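Local coordinates for pyruvate kinase 1 (Trypanosoma brucei brucei, PDB 4KCT), which catalyses the final step of glycolysis, making pyruvate and ATP from phosphoenolpyruvate and ADP, and has an intrinsic decarboxylase activity, at residues 196-201 with 224-229; 63-68 with 202-207. All coordinates share one frame; numbering follows the deposited sequence.

Contact 1 of 2, residues 196-201 with 224-229; sequences KDLEFG and RAALGE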
loop_
_atom_site.group_PDB
_atom_site.type_symbol
_atom_site.label_atom_id
_atom_site.label_comp_id
_atom_site.label_asym_id
_atom_site.label_seq_id
_atom_site.Cartn_x
_atom_site.Cartn_y
_atom_site.Cartn_z
ATOM N N LYS A 196 41.766 -13.538 -29.326
ATOM C CA LYS A 196 41.597 -13.890 -30.726
ATOM C C LYS A 196 40.113 -14.050 -31.063
ATOM O O LYS A 196 39.685 -13.718 -32.164
ATOM C CB LYS A 196 42.361 -15.172 -31.053
ATOM C CG LYS A 196 43.835 -15.099 -30.678
ATOM C CD LYS A 196 44.742 -15.386 -31.861
ATOM C CE LYS A 196 46.220 -15.345 -31.455
ATOM N NZ LYS A 196 46.568 -16.388 -30.439
ATOM N N ASP A 197 39.354 -14.654 -30.150
ATOM C CA ASP A 197 37.915 -14.834 -30.387
ATOM C C ASP A 197 37.160 -13.493 -30.476
ATOM O O ASP A 197 36.302 -13.325 -31.339
ATOM C CB ASP A 197 37.279 -15.751 -29.321
ATOM C CG ASP A 197 37.835 -17.195 -29.359
ATOM O OD1 ASP A 197 37.585 -17.965 -28.386
ATOM O OD2 ASP A 197 38.531 -17.553 -30.346
ATOM N N LEU A 198 37.512 -12.538 -29.615
ATOM C CA LEU A 198 36.887 -11.206 -29.648
ATOM C C LEU A 198 37.299 -10.412 -30.885
ATOM O O LEU A 198 36.464 -9.784 -31.546
ATOM C CB LEU A 198 37.221 -10.426 -28.391
ATOM C CG LEU A 198 36.652 -11.028 -27.086
ATOM C CD1 LEU A 198 37.199 -10.289 -25.878
ATOM C CD2 LEU A 198 35.117 -10.995 -27.078
ATOM N N GLU A 199 38.567 -10.540 -31.264
ATOM C CA GLU A 199 39.033 -9.972 -32.515
ATOM C C GLU A 199 38.221 -10.499 -33.696
ATOM O O GLU A 199 37.862 -9.745 -34.579
ATOM C CB GLU A 199 40.528 -10.272 -32.703
ATOM C CG GLU A 199 41.017 -10.162 -34.145
ATOM C CD GLU A 199 42.531 -10.360 -34.254
ATOM O OE1 GLU A 199 43.260 -9.340 -34.284
ATOM O OE2 GLU A 199 42.994 -11.534 -34.242
ATOM N N PHE A 200 37.986 -11.806 -33.728
ATOM C CA PHE A 200 37.131 -12.425 -34.762
ATOM C C PHE A 200 35.698 -11.851 -34.690
ATOM O O PHE A 200 35.158 -11.382 -35.690
ATOM C CB PHE A 200 37.121 -13.948 -34.572
ATOM C CG PHE A 200 36.123 -14.673 -35.435
ATOM C CD1 PHE A 200 36.485 -15.139 -36.701
ATOM C CD2 PHE A 200 34.850 -14.948 -34.962
ATOM C CE1 PHE A 200 35.576 -15.836 -37.492
ATOM C CE2 PHE A 200 33.928 -15.646 -35.743
ATOM C CZ PHE A 200 34.297 -16.103 -37.001
ATOM N N GLY A 201 35.141 -11.775 -33.489
ATOM C CA GLY A 201 33.787 -11.226 -33.332
ATOM C C GLY A 201 33.673 -9.790 -33.836
ATOM O O GLY A 201 32.689 -9.416 -34.491
ATOM N N ARG A 224 35.770 -4.713 -22.396
ATOM C CA ARG A 224 35.424 -3.545 -23.195
ATOM C C ARG A 224 36.695 -3.015 -23.881
ATOM O O ARG A 224 36.680 -2.740 -25.076
ATOM C CB ARG A 224 34.791 -2.460 -22.299
ATOM C CG ARG A 224 34.304 -1.209 -23.017
ATOM C CD ARG A 224 32.858 -1.322 -23.486
ATOM N NE ARG A 224 31.882 -1.501 -22.383
ATOM C CZ ARG A 224 30.634 -1.933 -22.584
ATOM N NH1 ARG A 224 30.225 -2.170 -23.848
ATOM N NH2 ARG A 224 29.798 -2.158 -21.542
ATOM N N ALA A 225 37.816 -3.039 -23.166
ATOM C CA ALA A 225 39.080 -2.526 -23.725
ATOM C C ALA A 225 39.651 -3.443 -24.810
ATOM O O ALA A 225 40.108 -2.969 -25.839
ATOM C CB ALA A 225 40.108 -2.270 -22.621
ATOM N N ALA A 226 39.511 -4.756 -24.627
ATOM C CA ALA A 226 39.875 -5.724 -25.652
ATOM C C ALA A 226 39.054 -5.581 -26.952
ATOM O O ALA A 226 39.557 -5.877 -28.038
ATOM C CB ALA A 226 39.760 -7.149 -25.106
ATOM N N LEU A 227 37.767 -5.249 -26.828
ATOM C CA LEU A 227 36.926 -5.008 -28.008
ATOM C C LEU A 227 37.405 -3.756 -28.752
ATOM O O LEU A 227 37.234 -3.632 -29.965
ATOM C CB LEU A 227 35.457 -4.829 -27.601
ATOM C CG LEU A 227 34.799 -6.104 -27.087
ATOM C CD1 LEU A 227 33.436 -5.775 -26.490
ATOM C CD2 LEU A 227 34.664 -7.088 -28.228
ATOM N N GLY A 228 37.927 -2.797 -28.002
ATOM C CA GLY A 228 38.710 -1.721 -28.613
ATOM C C GLY A 228 37.809 -0.722 -29.301
ATOM O O GLY A 228 36.577 -0.744 -29.136
ATOM N N GLU A 229 38.410 0.175 -30.061
ATOM C CA GLU A 229 37.646 1.232 -30.702
ATOM C C GLU A 229 36.619 0.678 -31.698
ATOM O O GLU A 229 35.476 1.129 -31.730
ATOM C CB GLU A 229 38.594 2.236 -31.395
ATOM C CG GLU A 229 37.878 3.274 -32.234
ATOM C CD GLU A 229 37.137 4.277 -31.384
ATOM O OE1 GLU A 229 37.497 4.422 -30.192
ATOM O OE2 GLU A 229 36.183 4.908 -31.898
#
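Leu-198 and Leu-227 meet with the same side-chain shape: in each, CG stands beside the backbone N and anti to the carbonyl carbon (chi1 -65° and -69°), and one methyl, CD1, extends the chain away from CA. In Leu-198 these torsions point the forked isopropyl end at helix 217-227. Its extended methyl CD1 reaches the methyl of Ala-226, with 4.1 Å between Leu-198 CD1 and Ala-226 CB. The second prong turns to Leu-227, where the CD2 atoms of Leu-198 and Leu-227 also lie 4.1 Å apart. The two leucine side chains cross at about a right angle, so they touch through single methyls and do not lie alongside one another. Leu-198 thus meets two consecutive residues at the end of the partner helix, and no hydrogen bond passes between the segments.

The backbones approach most closely at the leucines, where Leu-198 CA and Leu-227 CA are 6.4 Å apart. The chain leaves helical geometry directly afterwards: Gly-228 has a phi of 76°, a value that favours glycine, yet its N still donates a 3.2 Å hydrogen bond to Arg-224 O. The helix therefore finishes at Leu-227, the second of its two contact residues. About 125 Å² is buried, both sides summed, and all of the contact is apolar.

Beneath the pair lies the wall of the barrel. Both leucines rest on Ile-209 of strand 208-211, and Leu-227 also packs on Ile-236 of strand 235-240, while Leu-198 touches Thr-85, a residue of the potassium site. Elsewhere on helix 192-204, Phe-200 packs against helix 58-75, so this helix is flanked by neighbours of the outer helical layer, 58-75 and 217-227.

Contact 2 of 2, residues 63-68 with 202-207; sequences TTINNV and VAQGVD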
loop_
_atom_site.group_PDB
_atom_site.type_symbol
_atom_site.label_atom_id
_atom_site.label_comp_id
_atom_site.label_asym_id
_atom_site.label_seq_id
_atom_site.Cartn_x
_atom_site.Cartn_y
_atom_site.Cartn_z
ATOM N N THR A 63 30.757 -20.180 -40.413
ATOM C CA THR A 63 29.607 -20.817 -41.071
ATOM C C THR A 63 28.282 -20.416 -40.390
ATOM O O THR A 63 27.292 -20.096 -41.063
ATOM C CB THR A 63 29.775 -22.356 -41.114
ATOM O OG1 THR A 63 30.958 -22.675 -41.860
ATOM C CG2 THR A 63 28.582 -23.038 -41.780
ATOM N N THR A 64 28.267 -20.444 -39.059
ATOM C CA THR A 64 27.083 -20.025 -38.308
ATOM C C THR A 64 26.721 -18.581 -38.626
ATOM O O THR A 64 25.598 -18.283 -38.991
ATOM C CB THR A 64 27.290 -20.183 -36.781
ATOM O OG1 THR A 64 27.581 -21.560 -36.480
ATOM C CG2 THR A 64 25.979 -19.725 -35.986
ATOM N N ILE A 65 27.703 -17.696 -38.550
ATOM C CA ILE A 65 27.487 -16.306 -38.876
ATOM C C ILE A 65 26.904 -16.144 -40.281
ATOM O O ILE A 65 25.840 -15.490 -40.466
ATOM C CB ILE A 65 28.785 -15.487 -38.731
ATOM C CG1 ILE A 65 29.118 -15.319 -37.245
ATOM C CG2 ILE A 65 28.633 -14.104 -39.407
ATOM C CD1 ILE A 65 30.493 -14.741 -36.996
ATOM N N ASN A 66 27.539 -16.780 -41.269
ATOM C CA ASN A 66 27.072 -16.643 -42.646
ATOM C C ASN A 66 25.675 -17.203 -42.823
ATOM O O ASN A 66 24.839 -16.624 -43.549
ATOM C CB ASN A 66 28.040 -17.324 -43.629
ATOM C CG ASN A 66 29.395 -16.641 -43.674
ATOM O OD1 ASN A 66 29.562 -15.532 -43.168
ATOM N ND2 ASN A 66 30.384 -17.335 -44.208
ATOM N N ASN A 67 25.433 -18.363 -42.225
ATOM C CA ASN A 67 24.144 -19.018 -42.376
ATOM C C ASN A 67 23.021 -18.252 -41.674
ATOM O O ASN A 67 21.888 -18.200 -42.180
ATOM C CB ASN A 67 24.202 -20.492 -41.906
ATOM C CG ASN A 67 24.991 -21.373 -42.868
ATOM O OD1 ASN A 67 25.502 -20.883 -43.843
ATOM N ND2 ASN A 67 25.154 -22.653 -42.542
ATOM N N VAL A 68 23.328 -17.675 -40.508
ATOM C CA VAL A 68 22.325 -16.893 -39.752
ATOM C C VAL A 68 21.920 -15.677 -40.584
ATOM O O VAL A 68 20.732 -15.424 -40.797
ATOM C CB VAL A 68 22.861 -16.404 -38.383
ATOM C CG1 VAL A 68 21.957 -15.302 -37.816
ATOM C CG2 VAL A 68 22.956 -17.561 -37.388
ATOM N N VAL A 202 34.664 -8.966 -33.519
ATOM C CA VAL A 202 34.647 -7.565 -33.973
ATOM C C VAL A 202 34.758 -7.502 -35.498
ATOM O O VAL A 202 33.994 -6.800 -36.142
ATOM C CB VAL A 202 35.784 -6.739 -33.321
ATOM C CG1 VAL A 202 35.865 -5.333 -33.935
ATOM C CG2 VAL A 202 35.550 -6.630 -31.819
ATOM N N ALA A 203 35.684 -8.281 -36.069
ATOM C CA ALA A 203 35.890 -8.288 -37.517
ATOM C C ALA A 203 34.634 -8.764 -38.253
ATOM O O ALA A 203 34.314 -8.254 -39.322
ATOM C CB ALA A 203 37.079 -9.170 -37.883
ATOM N N GLN A 204 33.920 -9.733 -37.677
ATOM C CA GLN A 204 32.750 -10.311 -38.355
ATOM C C GLN A 204 31.451 -9.582 -38.016
ATOM O O GLN A 204 30.378 -9.939 -38.518
ATOM C CB GLN A 204 32.609 -11.812 -38.042
ATOM C CG GLN A 204 33.755 -12.671 -38.558
ATOM C CD GLN A 204 34.138 -12.336 -39.975
ATOM O OE1 GLN A 204 33.286 -12.263 -40.854
ATOM N NE2 GLN A 204 35.428 -12.131 -40.208
ATOM N N GLY A 205 31.542 -8.595 -37.133
ATOM C CA GLY A 205 30.400 -7.736 -36.846
ATOM C C GLY A 205 29.337 -8.395 -35.952
ATOM O O GLY A 205 28.135 -8.225 -36.188
ATOM N N VAL A 206 29.754 -9.075 -34.884
ATOM C CA VAL A 206 28.753 -9.643 -33.939
ATOM C C VAL A 206 28.097 -8.516 -33.150
ATOM O O VAL A 206 28.647 -7.434 -33.025
ATOM C CB VAL A 206 29.337 -10.716 -32.973
ATOM C CG1 VAL A 206 30.023 -11.844 -33.763
ATOM C CG2 VAL A 206 30.306 -10.090 -31.981
ATOM N N ASP A 207 26.890 -8.765 -32.660
ATOM C CA ASP A 207 26.111 -7.730 -31.998
ATOM C C ASP A 207 26.374 -7.636 -30.492
ATOM O O ASP A 207 26.136 -6.586 -29.874
ATOM C CB ASP A 207 24.631 -7.968 -32.276
ATOM C CG ASP A 207 24.346 -8.075 -33.769
ATOM O OD1 ASP A 207 24.643 -7.085 -34.473
ATOM O OD2 ASP A 207 24.012 -9.198 -34.260
#
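Ile-65, within helix 58-75, comes nearest to Gln-204, near the C-terminal end of helix 192-204, with 8.0 Å between Ile-65 CA and Gln-204 CA. The first backbone is regular helix throughout 63-68, whereas the second changes course. Gly-205 takes a phi of 76° and forms a Schellman motif: its N bonds back to Val-202 O at 3.2 Å, and Val-206 N probably donates to Gly-201 O at 3.0 Å. Val-206 then adopts an extended conformation, which leads the chain toward strand 208-211.

Across this turn the touching is done by one methyl. Ile-65 keeps CG1 anti to its carbonyl carbon (chi1 -72°) and extends CD1 beyond it, putting that atom against the base of Gln-204: Ile-65 CD1 lies 3.8 Å from Gln-204 CB and 4.2 Å from Gln-204 CG. The side chains cross at about a right angle. Gln-204 bends at chi2 (-45°), so that the methylenes give an apolar surface to the isoleucine while the amide turns aside, its OE1 receiving a weak hydrogen bond from Gln-62 NE2 and its backbone O a hydrogen bond from Arg-69 NH2. Val-206 adds a looser touch, with 4.4 Å between its CG1 and Ile-65 CD1.

Ile-65 and Val-206 both rest on Met-51 of strand 46-52, and Val-206 reaches Ile-81 of strand 80-84. Next in the chain, Asp-207 forms a salt bridge with Arg-430, in the alpha/beta domain. The arrangement is that of a TIM barrel, in which outer helices pack side by side and lead into the strands that follow them; here the passage from helix 192-204 to strand 208-211 is made through the Schellman turn at Gly-205.

How the contacts relate
From the N terminus, residues 63-68 come first and pair with 202-207, so contact 2 closes a loop with 133 residues between its segments, which includes the mixed sheet that is inserted between strand 80-84 and helix 192-204. Residues 196-201 fall inside that loop and pair onward with 224-229, closing contact 1 over 22 residues around strand 208-211. The two loops therefore cross, with helix 192-204 common to both. Their side chains also meet: Phe-200 CE2 is 3.8 Å from Ile-65 CD1, and Leu-227 CD2 is 3.7 Å from Val-202 CG2. Together they join helices 58-75, 192-204 and 217-227 on the outside of the barrel.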